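Local coordinates for protein benzoylformate decarboxylase (Mycobacterium smegmatis, PDB 4Q9D) that belongs to the thiamine pyrophosphate enzyme family, with a Rossmann-like central domain set between two TPP-binding domains, and holds a magnesium ion, at residues 200-206 and 267-273; 229-235 and 248-254; 194-198 and 325-330; 261-265 and 287-293. All coordinates share one frame; numbering follows the deposited sequence.

All four contacts lie in the central Rossmann-like region, on one side of the chain's centre. Interactions 1 and 2 hold the same parallel sheet. Interaction 1 is the most buried and joins its middle strands 203-207 and 269-273, while interaction 2 adds the edge strand 249-252 to strand 231-233; backbone bonds from Leu205 to Pro230 and His232 connect the two. Interactions 3 and 4 are nearer the surface and rely on side chains: in 3 Ala194 and Ile197 pack on the second helix while Asn198 and a water bond the chain leaving it, and in 4 Pro290 packs on Glu261 and Val264 of helix 257-264. Thr293 of interaction 4 bonds Tyr267 of interaction 1; Leu269 and Val271 of interaction 1 also touch Ile197 of interaction 3.

Interaction 1: 200-206 and 267-273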
loop_
_atom_site.group_PDB
_atom_site.type_symbol
_atom_site.label_atom_id
_atom_site.label_comp_id
_atom_site.label_asym_id
_atom_site.label_seq_id
_atom_site.Cartn_x
_atom_site.Cartn_y
_atom_site.Cartn_z
ATOM N N ALA B 200 -13.388 33.785 28.106
ATOM C CA ALA B 200 -13.058 32.827 29.159
ATOM C C ALA B 200 -12.839 33.531 30.503
ATOM O O ALA B 200 -12.263 34.613 30.559
ATOM C CB ALA B 200 -11.805 32.023 28.788
ATOM N N LYS B 201 -13.246 32.892 31.589
ATOM C CA LYS B 201 -12.949 33.436 32.905
ATOM C C LYS B 201 -11.666 32.842 33.443
ATOM O O LYS B 201 -10.926 33.512 34.146
ATOM C CB LYS B 201 -14.083 33.126 33.887
ATOM C CG LYS B 201 -15.453 33.587 33.410
ATOM C CD LYS B 201 -15.509 35.081 33.233
ATOM C CE LYS B 201 -16.939 35.565 33.004
ATOM N NZ LYS B 201 -16.983 37.060 32.904
ATOM N N HIS B 202 -11.425 31.567 33.130
ATOM C CA HIS B 202 -10.271 30.835 33.645
ATOM C C HIS B 202 -9.610 30.038 32.515
ATOM O O HIS B 202 -9.748 28.817 32.446
ATOM C CB HIS B 202 -10.701 29.874 34.760
ATOM C CG HIS B 202 -11.408 30.534 35.901
ATOM N ND1 HIS B 202 -10.738 31.195 36.904
ATOM C CD2 HIS B 202 -12.731 30.619 36.203
ATOM C CE1 HIS B 202 -11.617 31.676 37.774
ATOM N NE2 HIS B 202 -12.829 31.340 37.369
ATOM N N PRO B 203 -8.905 30.729 31.615
ATOM C CA PRO B 203 -8.289 30.018 30.499
ATOM C C PRO B 203 -6.971 29.370 30.908
ATOM O O PRO B 203 -6.351 29.740 31.903
ATOM C CB PRO B 203 -8.031 31.124 29.483
ATOM C CG PRO B 203 -7.827 32.349 30.314
ATOM C CD PRO B 203 -8.697 32.186 31.536
ATOM N N MET B 204 -6.554 28.380 30.130
ATOM C CA MET B 204 -5.226 27.815 30.275
ATOM C C MET B 204 -4.607 27.660 28.893
ATOM O O MET B 204 -5.305 27.337 27.929
ATOM C CB MET B 204 -5.300 26.455 31.008
ATOM C CG MET B 204 -3.923 25.827 31.254
ATOM S SD MET B 204 -3.488 24.610 29.954
ATOM C CE MET B 204 -4.625 23.310 30.434
ATOM N N LEU B 205 -3.300 27.864 28.801
ATOM C CA LEU B 205 -2.619 27.826 27.531
ATOM C C LEU B 205 -1.630 26.666 27.498
ATOM O O LEU B 205 -0.889 26.462 28.459
ATOM C CB LEU B 205 -1.882 29.144 27.304
ATOM C CG LEU B 205 -1.033 29.229 26.035
ATOM C CD1 LEU B 205 -1.954 29.112 24.797
ATOM C CD2 LEU B 205 -0.242 30.532 26.011
ATOM N N VAL B 206 -1.635 25.907 26.398
ATOM C CA VAL B 206 -0.650 24.846 26.170
ATOM C C VAL B 206 0.168 25.215 24.948
ATOM O O VAL B 206 -0.397 25.474 23.890
ATOM C CB VAL B 206 -1.312 23.451 25.919
ATOM C CG1 VAL B 206 -0.252 22.378 25.803
ATOM C CG2 VAL B 206 -2.313 23.094 27.029
ATOM N N TYR B 267 -10.264 24.804 34.630
ATOM C CA TYR B 267 -10.326 25.856 33.616
ATOM C C TYR B 267 -11.603 25.786 32.804
ATOM O O TYR B 267 -12.151 24.712 32.591
ATOM C CB TYR B 267 -9.090 25.794 32.712
ATOM C CG TYR B 267 -7.807 25.812 33.510
ATOM C CD1 TYR B 267 -7.386 26.971 34.153
ATOM C CD2 TYR B 267 -7.034 24.655 33.649
ATOM C CE1 TYR B 267 -6.215 26.998 34.905
ATOM C CE2 TYR B 267 -5.858 24.666 34.394
ATOM C CZ TYR B 267 -5.457 25.843 35.021
ATOM O OH TYR B 267 -4.299 25.863 35.757
ATOM N N ASP B 268 -12.099 26.935 32.352
ATOM C CA ASP B 268 -13.283 26.903 31.514
ATOM C C ASP B 268 -12.902 26.840 30.026
ATOM O O ASP B 268 -13.754 26.530 29.191
ATOM C CB ASP B 268 -14.272 28.061 31.831
ATOM C CG ASP B 268 -13.683 29.468 31.592
ATOM O OD1 ASP B 268 -12.456 29.638 31.511
ATOM O OD2 ASP B 268 -14.474 30.435 31.496
ATOM N N LEU B 269 -11.630 27.125 29.704
ATOM C CA LEU B 269 -11.159 27.062 28.313
ATOM C C LEU B 269 -9.679 26.679 28.242
ATOM O O LEU B 269 -8.836 27.292 28.911
ATOM C CB LEU B 269 -11.356 28.403 27.607
ATOM C CG LEU B 269 -10.843 28.466 26.165
ATOM C CD1 LEU B 269 -11.745 27.634 25.250
ATOM C CD2 LEU B 269 -10.762 29.908 25.671
ATOM N N VAL B 270 -9.378 25.645 27.451
ATOM C CA VAL B 270 -7.989 25.257 27.177
ATOM C C VAL B 270 -7.637 25.680 25.754
ATOM O O VAL B 270 -8.336 25.330 24.794
ATOM C CB VAL B 270 -7.765 23.741 27.378
ATOM C CG1 VAL B 270 -6.272 23.402 27.168
ATOM C CG2 VAL B 270 -8.197 23.354 28.779
ATOM N N VAL B 271 -6.581 26.471 25.630
ATOM C CA VAL B 271 -6.094 26.876 24.329
ATOM C C VAL B 271 -4.824 26.097 23.987
ATOM O O VAL B 271 -3.788 26.289 24.610
ATOM C CB VAL B 271 -5.795 28.362 24.296
ATOM C CG1 VAL B 271 -5.334 28.752 22.898
ATOM C CG2 VAL B 271 -7.056 29.160 24.725
ATOM N N VAL B 272 -4.918 25.202 23.012
ATOM C CA VAL B 272 -3.786 24.340 22.674
ATOM C C VAL B 272 -3.134 24.752 21.361
ATOM O O VAL B 272 -3.738 24.616 20.285
ATOM C CB VAL B 272 -4.224 22.865 22.565
ATOM C CG1 VAL B 272 -2.998 22.003 22.253
ATOM C CG2 VAL B 272 -4.918 22.422 23.879
ATOM N N VAL B 273 -1.908 25.242 21.449
ATOM C CA VAL B 273 -1.212 25.757 20.280
ATOM C C VAL B 273 0.002 24.910 20.049
ATOM O O VAL B 273 0.881 24.843 20.891
ATOM C CB VAL B 273 -0.771 27.240 20.454
ATOM C CG1 VAL B 273 -0.126 27.753 19.176
ATOM C CG2 VAL B 273 -1.965 28.123 20.817
#
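Strands 203-206 and 269-273 run parallel with their axes 4.7 Å apart at the closest, pairing Pro203 with Leu269, Met204 with Val270, Leu205 with Val271 and Val206 with Val272. They are the first and fourth strands of a Rossmann-like sheet of order 3-2-1-4-5-6, at the point where the order changes direction. Met204 and Val206 turn both backbone polar groups to the partner strand: Met204 N reaches Leu269 O, and Met204 O receives Val271 N at 2.8 Å in an almost straight bond. Val206 likewise bonds Val271 O and Val273 N, whereas Leu205 is bonded on its other side to Pro230 and His232.

Ahead of the strands, the Asp268 carboxylate grips two successive amides. Its OD2 takes Lys201 N on the syn lone pair at 2.7 Å, and OD1 is met by His202 N from above the carboxylate plane. Chi1 of 62°, with CG between the backbone N and the carbonyl carbon, directs the group toward the amides of Lys201 and His202, and Asp268 N bonds His202 O in return.

Next to it the Tyr267 ring presents a face to Met204, whose CB sits 3.5 Å above the ring centre in a CH-pi contact; His202 O lies at the ring edge. Beyond CB the methionine chain bends twice, taking SD to an oblique Met-aromatic position and CE to within 3.7 Å of Val270 CG1. Leu205 packs on the other face of the sheet with Val271. Back on the methionine face, Val206 CG2 touches Val270 CG1 at 4.0 Å and Val272 CG2 at 4.1 Å.

Interaction 2: 229-235 and 248-254; sequences APVHASA and LYAGPLP
Val231 to Ala233 and Tyr249 to Pro252 form a short parallel strand pair, the axes 4.4 Å apart at the closest, in which Val231 N bonds Leu248 O, Val231 O takes Ala250 N and Ala233 O takes Leu253 N. The side chain at its centre is His232. Its ring is sandwiched between two CH-pi contacts, with Ala250 CB 3.6 Å above the centre of one face and Leu253 CD2 offset toward the rim of the other. Its ND1 donates to Gly251 O at 2.8 Å in a bent bond (134°) that, with the two CH-pi contacts, helps to set the ring's rotation. The same oxygen accepts Ala233 N at 3.0 Å from the opposite face of the carbonyl plane. Gly251 adopts a positive phi of 84°, a conformation suited to glycine, and its own N sits over the centre of the Tyr249 ring. The edge of that ring reaches Ala233 CB, and farther along Ala235 CB lies 3.3 Å from Leu253 O. Strand 249-252 is outermost in the six-stranded parallel sheet of this chain; its Tyr249 and Pro252 pack on Phe386 of helix 382-388, while strand 231-233 is bonded on its other side to strand 203-207, and Val231 packs on Leu205 and Leu207.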
loop_
_atom_site.group_PDB
_atom_site.type_symbol
_atom_site.label_atom_id
_atom_site.label_comp_id
_atom_site.label_asym_id
_atom_site.label_seq_id
_atom_site.Cartn_x
_atom_site.Cartn_y
_atom_site.Cartn_z
ATOM N N ALA B 229 -2.555 33.640 31.533
ATOM C CA ALA B 229 -3.013 32.314 31.979
ATOM C C ALA B 229 -1.823 31.399 32.299
ATOM O O ALA B 229 -0.704 31.647 31.857
ATOM C CB ALA B 229 -3.938 31.671 30.909
ATOM N N PRO B 230 -2.057 30.332 33.071
ATOM C CA PRO B 230 -0.971 29.367 33.230
ATOM C C PRO B 230 -0.652 28.725 31.883
ATOM O O PRO B 230 -1.551 28.509 31.073
ATOM C CB PRO B 230 -1.557 28.308 34.167
ATOM C CG PRO B 230 -3.026 28.583 34.252
ATOM C CD PRO B 230 -3.248 30.007 33.872
ATOM N N VAL B 231 0.618 28.442 31.658
ATOM C CA VAL B 231 1.086 27.849 30.398
ATOM C C VAL B 231 1.681 26.463 30.659
ATOM O O VAL B 231 2.710 26.363 31.317
ATOM C CB VAL B 231 2.177 28.716 29.776
ATOM C CG1 VAL B 231 2.626 28.112 28.458
ATOM C CG2 VAL B 231 1.662 30.163 29.591
ATOM N N HIS B 232 1.021 25.403 30.172
ATOM C CA HIS B 232 1.582 24.051 30.210
ATOM C C HIS B 232 2.397 23.719 28.968
ATOM O O HIS B 232 2.181 24.297 27.908
ATOM C CB HIS B 232 0.464 23.027 30.345
ATOM C CG HIS B 232 -0.084 22.901 31.734
ATOM N ND1 HIS B 232 0.491 22.087 32.691
ATOM C CD2 HIS B 232 -1.170 23.460 32.322
ATOM C CE1 HIS B 232 -0.230 22.131 33.795
ATOM N NE2 HIS B 232 -1.236 22.965 33.602
ATOM N N ALA B 233 3.323 22.785 29.097
ATOM C CA ALA B 233 3.995 22.233 27.937
ATOM C C ALA B 233 3.361 20.880 27.604
ATOM O O ALA B 233 2.590 20.332 28.388
ATOM C CB ALA B 233 5.496 22.059 28.203
ATOM N N SER B 234 3.709 20.330 26.446
ATOM C CA SER B 234 3.283 18.989 26.080
ATOM C C SER B 234 3.861 17.972 27.047
ATOM O O SER B 234 4.982 18.138 27.541
ATOM C CB SER B 234 3.795 18.643 24.662
ATOM O OG SER B 234 3.463 17.301 24.298
ATOM N N ALA B 235 3.110 16.911 27.314
ATOM C CA ALA B 235 3.717 15.733 27.935
ATOM C C ALA B 235 4.725 15.148 26.940
ATOM O O ALA B 235 4.563 15.289 25.716
ATOM C CB ALA B 235 2.623 14.680 28.262
ATOM N N LEU B 248 4.627 32.152 34.591
ATOM C CA LEU B 248 3.372 31.542 34.158
ATOM C C LEU B 248 3.479 30.031 33.903
ATOM O O LEU B 248 2.463 29.369 33.686
ATOM C CB LEU B 248 2.836 32.244 32.914
ATOM C CG LEU B 248 2.308 33.673 33.054
ATOM C CD1 LEU B 248 1.852 34.147 31.678
ATOM C CD2 LEU B 248 1.168 33.774 34.050
ATOM N N TYR B 249 4.699 29.487 33.909
ATOM C CA TYR B 249 4.886 28.086 33.507
ATOM C C TYR B 249 4.291 27.121 34.508
ATOM O O TYR B 249 4.585 27.195 35.689
ATOM C CB TYR B 249 6.364 27.773 33.309
ATOM C CG TYR B 249 6.670 26.362 32.815
ATOM C CD1 TYR B 249 6.137 25.873 31.610
ATOM C CD2 TYR B 249 7.533 25.552 33.515
ATOM C CE1 TYR B 249 6.456 24.619 31.159
ATOM C CE2 TYR B 249 7.848 24.300 33.086
ATOM C CZ TYR B 249 7.320 23.834 31.908
ATOM O OH TYR B 249 7.679 22.575 31.504
ATOM N N ALA B 250 3.447 26.219 34.032
ATOM C CA ALA B 250 2.835 25.248 34.888
ATOM C C ALA B 250 3.329 23.817 34.646
ATOM O O ALA B 250 2.754 22.849 35.173
ATOM C CB ALA B 250 1.308 25.323 34.776
ATOM N N GLY B 251 4.367 23.673 33.832
ATOM C CA GLY B 251 4.965 22.368 33.611
ATOM C C GLY B 251 4.235 21.560 32.546
ATOM O O GLY B 251 3.224 22.002 32.007
ATOM N N PRO B 252 4.743 20.361 32.242
ATOM C CA PRO B 252 4.119 19.491 31.241
ATOM C C PRO B 252 2.769 18.980 31.709
ATOM O O PRO B 252 2.563 18.765 32.889
ATOM C CB PRO B 252 5.117 18.327 31.107
ATOM C CG PRO B 252 5.839 18.321 32.433
ATOM C CD PRO B 252 5.963 19.770 32.815
ATOM N N LEU B 253 1.847 18.788 30.777
ATOM C CA LEU B 253 0.592 18.092 31.068
ATOM C C LEU B 253 0.870 16.660 31.505
ATOM O O LEU B 253 1.914 16.089 31.163
ATOM C CB LEU B 253 -0.325 18.079 29.821
ATOM C CG LEU B 253 -1.039 19.383 29.426
ATOM C CD1 LEU B 253 -1.875 19.203 28.160
ATOM C CD2 LEU B 253 -1.951 19.841 30.563
ATOM N N PRO B 254 -0.070 16.063 32.249
ATOM C CA PRO B 254 -0.008 14.621 32.488
ATOM C C PRO B 254 -0.120 13.868 31.155
ATOM O O PRO B 254 -0.536 14.458 30.149
ATOM C CB PRO B 254 -1.262 14.353 33.337
ATOM C CG PRO B 254 -1.615 15.705 33.959
ATOM C CD PRO B 254 -1.224 16.703 32.915
#

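Interaction 3: 194-198 and 325-330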
loop_
_atom_site.group_PDB
_atom_site.type_symbol
_atom_site.label_atom_id
_atom_site.label_comp_id
_atom_site.label_asym_id
_atom_site.label_seq_id
_atom_site.Cartn_x
_atom_site.Cartn_y
_atom_site.Cartn_z
ATOM N N ALA B 194 -10.284 34.196 19.042
ATOM C CA ALA B 194 -9.901 35.283 19.938
ATOM C C ALA B 194 -11.095 35.750 20.760
ATOM O O ALA B 194 -10.959 36.038 21.942
ATOM C CB ALA B 194 -9.320 36.456 19.153
ATOM N N GLU B 195 -12.260 35.830 20.131
ATOM C CA GLU B 195 -13.458 36.224 20.848
ATOM C C GLU B 195 -13.773 35.203 21.935
ATOM O O GLU B 195 -14.190 35.571 23.025
ATOM C CB GLU B 195 -14.658 36.370 19.904
ATOM C CG GLU B 195 -14.736 37.696 19.156
ATOM C CD GLU B 195 -14.745 38.915 20.096
ATOM O OE1 GLU B 195 -15.276 38.821 21.235
ATOM O OE2 GLU B 195 -14.201 39.972 19.695
ATOM N N ARG B 196 -13.590 33.920 21.636
ATOM C CA ARG B 196 -13.913 32.876 22.607
ATOM C C ARG B 196 -12.925 32.966 23.788
ATOM O O ARG B 196 -13.275 32.724 24.943
ATOM C CB ARG B 196 -13.833 31.495 21.951
ATOM C CG ARG B 196 -13.937 30.318 22.940
ATOM C CD ARG B 196 -15.360 30.225 23.489
ATOM N NE ARG B 196 -15.527 29.243 24.552
ATOM C CZ ARG B 196 -15.253 29.483 25.830
ATOM N NH1 ARG B 196 -14.780 30.680 26.187
ATOM N NH2 ARG B 196 -15.455 28.533 26.746
ATOM N N ILE B 197 -11.688 33.308 23.472
ATOM C CA ILE B 197 -10.641 33.458 24.470
ATOM C C ILE B 197 -10.962 34.671 25.369
ATOM O O ILE B 197 -10.799 34.599 26.575
ATOM C CB ILE B 197 -9.261 33.596 23.788
ATOM C CG1 ILE B 197 -8.820 32.248 23.153
ATOM C CG2 ILE B 197 -8.170 34.122 24.768
ATOM C CD1 ILE B 197 -7.578 32.423 22.266
ATOM N N ASN B 198 -11.428 35.771 24.779
ATOM C CA ASN B 198 -11.741 36.970 25.552
ATOM C C ASN B 198 -12.833 36.675 26.559
ATOM O O ASN B 198 -12.864 37.253 27.639
ATOM C CB ASN B 198 -12.249 38.076 24.646
ATOM C CG ASN B 198 -11.170 38.715 23.837
ATOM O OD1 ASN B 198 -9.978 38.682 24.182
ATOM N ND2 ASN B 198 -11.585 39.338 22.742
ATOM N N LEU B 325 -2.942 36.519 17.411
ATOM C CA LEU B 325 -3.783 36.408 18.590
ATOM C C LEU B 325 -3.457 37.479 19.629
ATOM O O LEU B 325 -4.351 38.020 20.250
ATOM C CB LEU B 325 -3.626 35.021 19.216
ATOM C CG LEU B 325 -4.439 33.927 18.516
ATOM C CD1 LEU B 325 -4.072 32.562 19.090
ATOM C CD2 LEU B 325 -5.934 34.226 18.690
ATOM N N THR B 326 -2.173 37.746 19.826
ATOM C CA THR B 326 -1.751 38.822 20.704
ATOM C C THR B 326 -2.467 40.127 20.337
ATOM O O THR B 326 -3.088 40.766 21.183
ATOM C CB THR B 326 -0.243 39.029 20.617
ATOM O OG1 THR B 326 0.413 37.837 21.056
ATOM C CG2 THR B 326 0.174 40.191 21.505
ATOM N N GLU B 327 -2.398 40.501 19.064
ATOM C CA GLU B 327 -3.116 41.675 18.591
ATOM C C GLU B 327 -4.614 41.579 18.767
ATOM O O GLU B 327 -5.232 42.580 19.072
ATOM C CB GLU B 327 -2.768 41.985 17.138
ATOM C CG GLU B 327 -1.321 42.379 17.001
ATOM C CD GLU B 327 -0.837 42.383 15.565
ATOM O OE1 GLU B 327 -1.612 41.973 14.671
ATOM O OE2 GLU B 327 0.326 42.796 15.326
ATOM N N LEU B 328 -5.203 40.390 18.616
ATOM C CA LEU B 328 -6.668 40.283 18.647
ATOM C C LEU B 328 -7.284 40.232 20.037
ATOM O O LEU B 328 -8.386 40.728 20.227
ATOM C CB LEU B 328 -7.180 39.080 17.840
ATOM C CG LEU B 328 -6.894 39.018 16.336
ATOM C CD1 LEU B 328 -7.096 37.589 15.843
ATOM C CD2 LEU B 328 -7.823 39.938 15.593
ATOM N N ILE B 329 -6.615 39.604 21.007
ATOM C CA ILE B 329 -7.247 39.467 22.311
ATOM C C ILE B 329 -7.213 40.771 23.156
ATOM O O ILE B 329 -6.311 41.609 23.023
ATOM C CB ILE B 329 -6.693 38.270 23.151
ATOM C CG1 ILE B 329 -5.255 38.521 23.569
ATOM C CG2 ILE B 329 -6.820 36.932 22.393
ATOM C CD1 ILE B 329 -4.868 37.745 24.824
ATOM N N ASP B 330 -8.211 40.912 24.024
ATOM C CA ASP B 330 -8.242 41.970 25.023
ATOM C C ASP B 330 -7.202 41.698 26.089
ATOM O O ASP B 330 -6.905 40.543 26.397
ATOM C CB ASP B 330 -9.611 41.980 25.699
ATOM C CG ASP B 330 -10.707 42.360 24.755
ATOM O OD1 ASP B 330 -10.397 43.118 23.802
ATOM O OD2 ASP B 330 -11.863 41.905 24.960
HETATM O O HOH W 1 -8.568 38.396 26.592
#
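Ala194, Ile197 and Asn198 of helix 187-199 meet the last turn of helix 318-328 and the residues that leave it. These are helices flanking the same parallel sheet of the Rossmann-like central domain, Ile197 packing on Val271 and Leu296 of its strands and Leu325 on Ile298. The apolar part of the contact centres on Ala194, whose small CB fits against Leu328 CB at 3.6 Å and also touches Leu325 CD2 and Ile329 CG2. One turn on, Ile197 approaches with CG2, 3.9 Å from Ile329 CG2, while its CD1 makes a longer approach to Leu325 CD2. With chi1 at 68°, Ile329 has CG1 between its backbone N and carbonyl carbon, which turns CG2 to the helix 187-199 side. Phe223 of helix 217-227 packs on both Leu325 and Ile329.

Polar contact is concentrated at Asn198. Ile329 is the first residue to leave helical geometry, and just after it Asp330 N donates to Asn198 OD1 at 2.8 Å with an N-H...O angle of 161°, the donor tilted from the plane of the amide. This bond ties the chain leaving helix 318-328 to helix 187-199. The Asn198 amide and the Asp330 carboxylate are stacked with their planes 7° apart. Between them ND2 and OD2 are close but poorly angled for a hydrogen bond.

A water bridges the two segments. It donates to Asn198 OD1 at 2.8 Å and to Asp330 O at 2.7 Å, so Asn198 OD1 accepts two hydrogen bonds, from the water and from Asp330 N.

Interaction 4: 261-265 and 287-293; sequences EQAVS and EYLPEGT
Glu287 opens the contact with its backbone: Glu287 N donates to Glu261 OE1 at 3.0 Å in a nearly straight bond that comes from well above the carboxylate plane. The Glu261 side chain can span the distance because it is extended from its first torsion on, with CG anti to the backbone N (chi1 175°). The aliphatic part of Glu287 lies alongside it, CG 3.6 Å from Glu261 OE2, and Glu287 O comes close to Glu261 CB. The two carboxylates themselves stay apart, their planes turned 81° to one another. Tyr288 turns away from the helix and packs on Tyr280, Pro309 and Val310, and on Val109 of a second subunit.

Leu289 adds a marginal touch of CD2 on Val264 CG2. Pro290 carries most of the remaining packing: its CD is 3.6 Å from Val264 CG2, the two side chains crossing at about a right angle, and its CG reaches Glu261 O. The Pro290 ring and the Glu261 chain lie antiparallel, CB of the proline 3.9 Å from Glu261 CG, while Ser265 CB borders the ring. In this Rossmann-like domain, helix 257-264 leads into strand 269-273, and the segment 287-293 belongs to the loop that carries the chain on to the neighbouring strand 294-299.

From Pro290 the chain makes a type II beta turn through Glu291 and Gly292, closed by Thr293 N donating to Pro290 O. Gly292, at the third position, has the positive phi (94°) expected of a type II turn. Thr293 then hydrogen-bonds Tyr267 O through OG1, which also lies 3.4 Å from Val264 O, and its CG2 packs at 4.2 Å on Val264 CG2.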
loop_
_atom_site.group_PDB
_atom_site.type_symbol
_atom_site.label_atom_id
_atom_site.label_comp_id
_atom_site.label_asym_id
_atom_site.label_seq_id
_atom_site.Cartn_x
_atom_site.Cartn_y
_atom_site.Cartn_z
ATOM N N GLU B 261 -7.663 15.203 32.189
ATOM C CA GLU B 261 -9.011 15.576 32.621
ATOM C C GLU B 261 -8.987 16.356 33.948
ATOM O O GLU B 261 -9.556 17.441 34.050
ATOM C CB GLU B 261 -9.926 14.349 32.767
ATOM C CG GLU B 261 -11.316 14.752 33.341
ATOM C CD GLU B 261 -12.287 13.588 33.583
ATOM O OE1 GLU B 261 -11.901 12.402 33.488
ATOM O OE2 GLU B 261 -13.467 13.874 33.868
ATOM N N GLN B 262 -8.311 15.796 34.955
ATOM C CA GLN B 262 -8.171 16.440 36.257
ATOM C C GLN B 262 -7.355 17.727 36.191
ATOM O O GLN B 262 -7.659 18.676 36.891
ATOM C CB GLN B 262 -7.561 15.477 37.297
ATOM C CG GLN B 262 -8.451 14.279 37.586
ATOM C CD GLN B 262 -7.815 13.278 38.572
ATOM O OE1 GLN B 262 -6.851 13.590 39.267
ATOM N NE2 GLN B 262 -8.361 12.073 38.619
ATOM N N ALA B 263 -6.330 17.777 35.346
ATOM C CA ALA B 263 -5.504 18.994 35.273
ATOM C C ALA B 263 -6.243 20.160 34.618
ATOM O O ALA B 263 -5.974 21.318 34.924
ATOM C CB ALA B 263 -4.192 18.737 34.554
ATOM N N VAL B 264 -7.163 19.869 33.703
ATOM C CA VAL B 264 -7.831 20.968 33.006
ATOM C C VAL B 264 -9.202 21.325 33.611
ATOM O O VAL B 264 -9.801 22.321 33.211
ATOM C CB VAL B 264 -7.993 20.703 31.477
ATOM C CG1 VAL B 264 -6.632 20.247 30.820
ATOM C CG2 VAL B 264 -9.102 19.697 31.252
ATOM N N SER B 265 -9.699 20.518 34.554
ATOM C CA SER B 265 -11.050 20.732 35.103
ATOM C C SER B 265 -11.230 22.073 35.836
ATOM O O SER B 265 -12.348 22.565 35.965
ATOM C CB SER B 265 -11.451 19.586 36.025
ATOM O OG SER B 265 -10.537 19.533 37.094
ATOM N N GLU B 287 -12.561 11.167 30.891
ATOM C CA GLU B 287 -13.181 11.932 29.827
ATOM C C GLU B 287 -12.050 12.705 29.171
ATOM O O GLU B 287 -11.229 13.285 29.874
ATOM C CB GLU B 287 -14.196 12.929 30.408
ATOM C CG GLU B 287 -15.317 12.282 31.226
ATOM C CD GLU B 287 -16.056 11.236 30.431
ATOM O OE1 GLU B 287 -16.440 11.531 29.275
ATOM O OE2 GLU B 287 -16.223 10.107 30.949
ATOM N N TYR B 288 -12.011 12.722 27.842
ATOM C CA TYR B 288 -11.044 13.547 27.126
ATOM C C TYR B 288 -11.079 14.969 27.660
ATOM O O TYR B 288 -10.031 15.566 27.939
ATOM C CB TYR B 288 -11.324 13.517 25.618
ATOM C CG TYR B 288 -11.009 12.173 25.011
ATOM C CD1 TYR B 288 -9.711 11.666 25.072
ATOM C CD2 TYR B 288 -11.993 11.403 24.391
ATOM C CE1 TYR B 288 -9.388 10.427 24.539
ATOM C CE2 TYR B 288 -11.670 10.135 23.837
ATOM C CZ TYR B 288 -10.366 9.674 23.912
ATOM O OH TYR B 288 -10.016 8.431 23.421
ATOM N N LEU B 289 -12.293 15.504 27.808
ATOM C CA LEU B 289 -12.498 16.850 28.339
ATOM C C LEU B 289 -13.642 16.791 29.304
ATOM O O LEU B 289 -14.735 16.377 28.932
ATOM C CB LEU B 289 -12.961 17.801 27.251
ATOM C CG LEU B 289 -12.092 18.834 26.573
ATOM C CD1 LEU B 289 -13.012 19.816 25.816
ATOM C CD2 LEU B 289 -11.167 19.523 27.523
ATOM N N PRO B 290 -13.424 17.261 30.523
ATOM C CA PRO B 290 -14.537 17.314 31.487
ATOM C C PRO B 290 -15.578 18.385 31.117
ATOM O O PRO B 290 -15.218 19.473 30.637
ATOM C CB PRO B 290 -13.842 17.692 32.797
ATOM C CG PRO B 290 -12.599 18.467 32.348
ATOM C CD PRO B 290 -12.181 17.861 31.036
ATOM N N GLU B 291 -16.853 18.064 31.331
ATOM C CA GLU B 291 -17.949 19.015 31.156
ATOM C C GLU B 291 -17.661 20.347 31.853
ATOM O O GLU B 291 -17.123 20.385 32.954
ATOM C CB GLU B 291 -19.251 18.419 31.676
ATOM C CG GLU B 291 -20.482 19.252 31.342
ATOM C CD GLU B 291 -21.740 18.687 31.967
ATOM O OE1 GLU B 291 -21.841 18.690 33.216
ATOM O OE2 GLU B 291 -22.626 18.231 31.212
ATOM N N GLY B 292 -17.961 21.448 31.178
ATOM C CA GLY B 292 -17.589 22.743 31.719
ATOM C C GLY B 292 -16.254 23.277 31.209
ATOM O O GLY B 292 -15.915 24.448 31.434
ATOM N N THR B 293 -15.478 22.435 30.525
ATOM C CA THR B 293 -14.217 22.915 29.960
ATOM C C THR B 293 -14.270 22.841 28.445
ATOM O O THR B 293 -14.451 21.758 27.892
ATOM C CB THR B 293 -13.019 22.086 30.455
ATOM O OG1 THR B 293 -12.964 22.131 31.884
ATOM C CG2 THR B 293 -11.720 22.648 29.886
#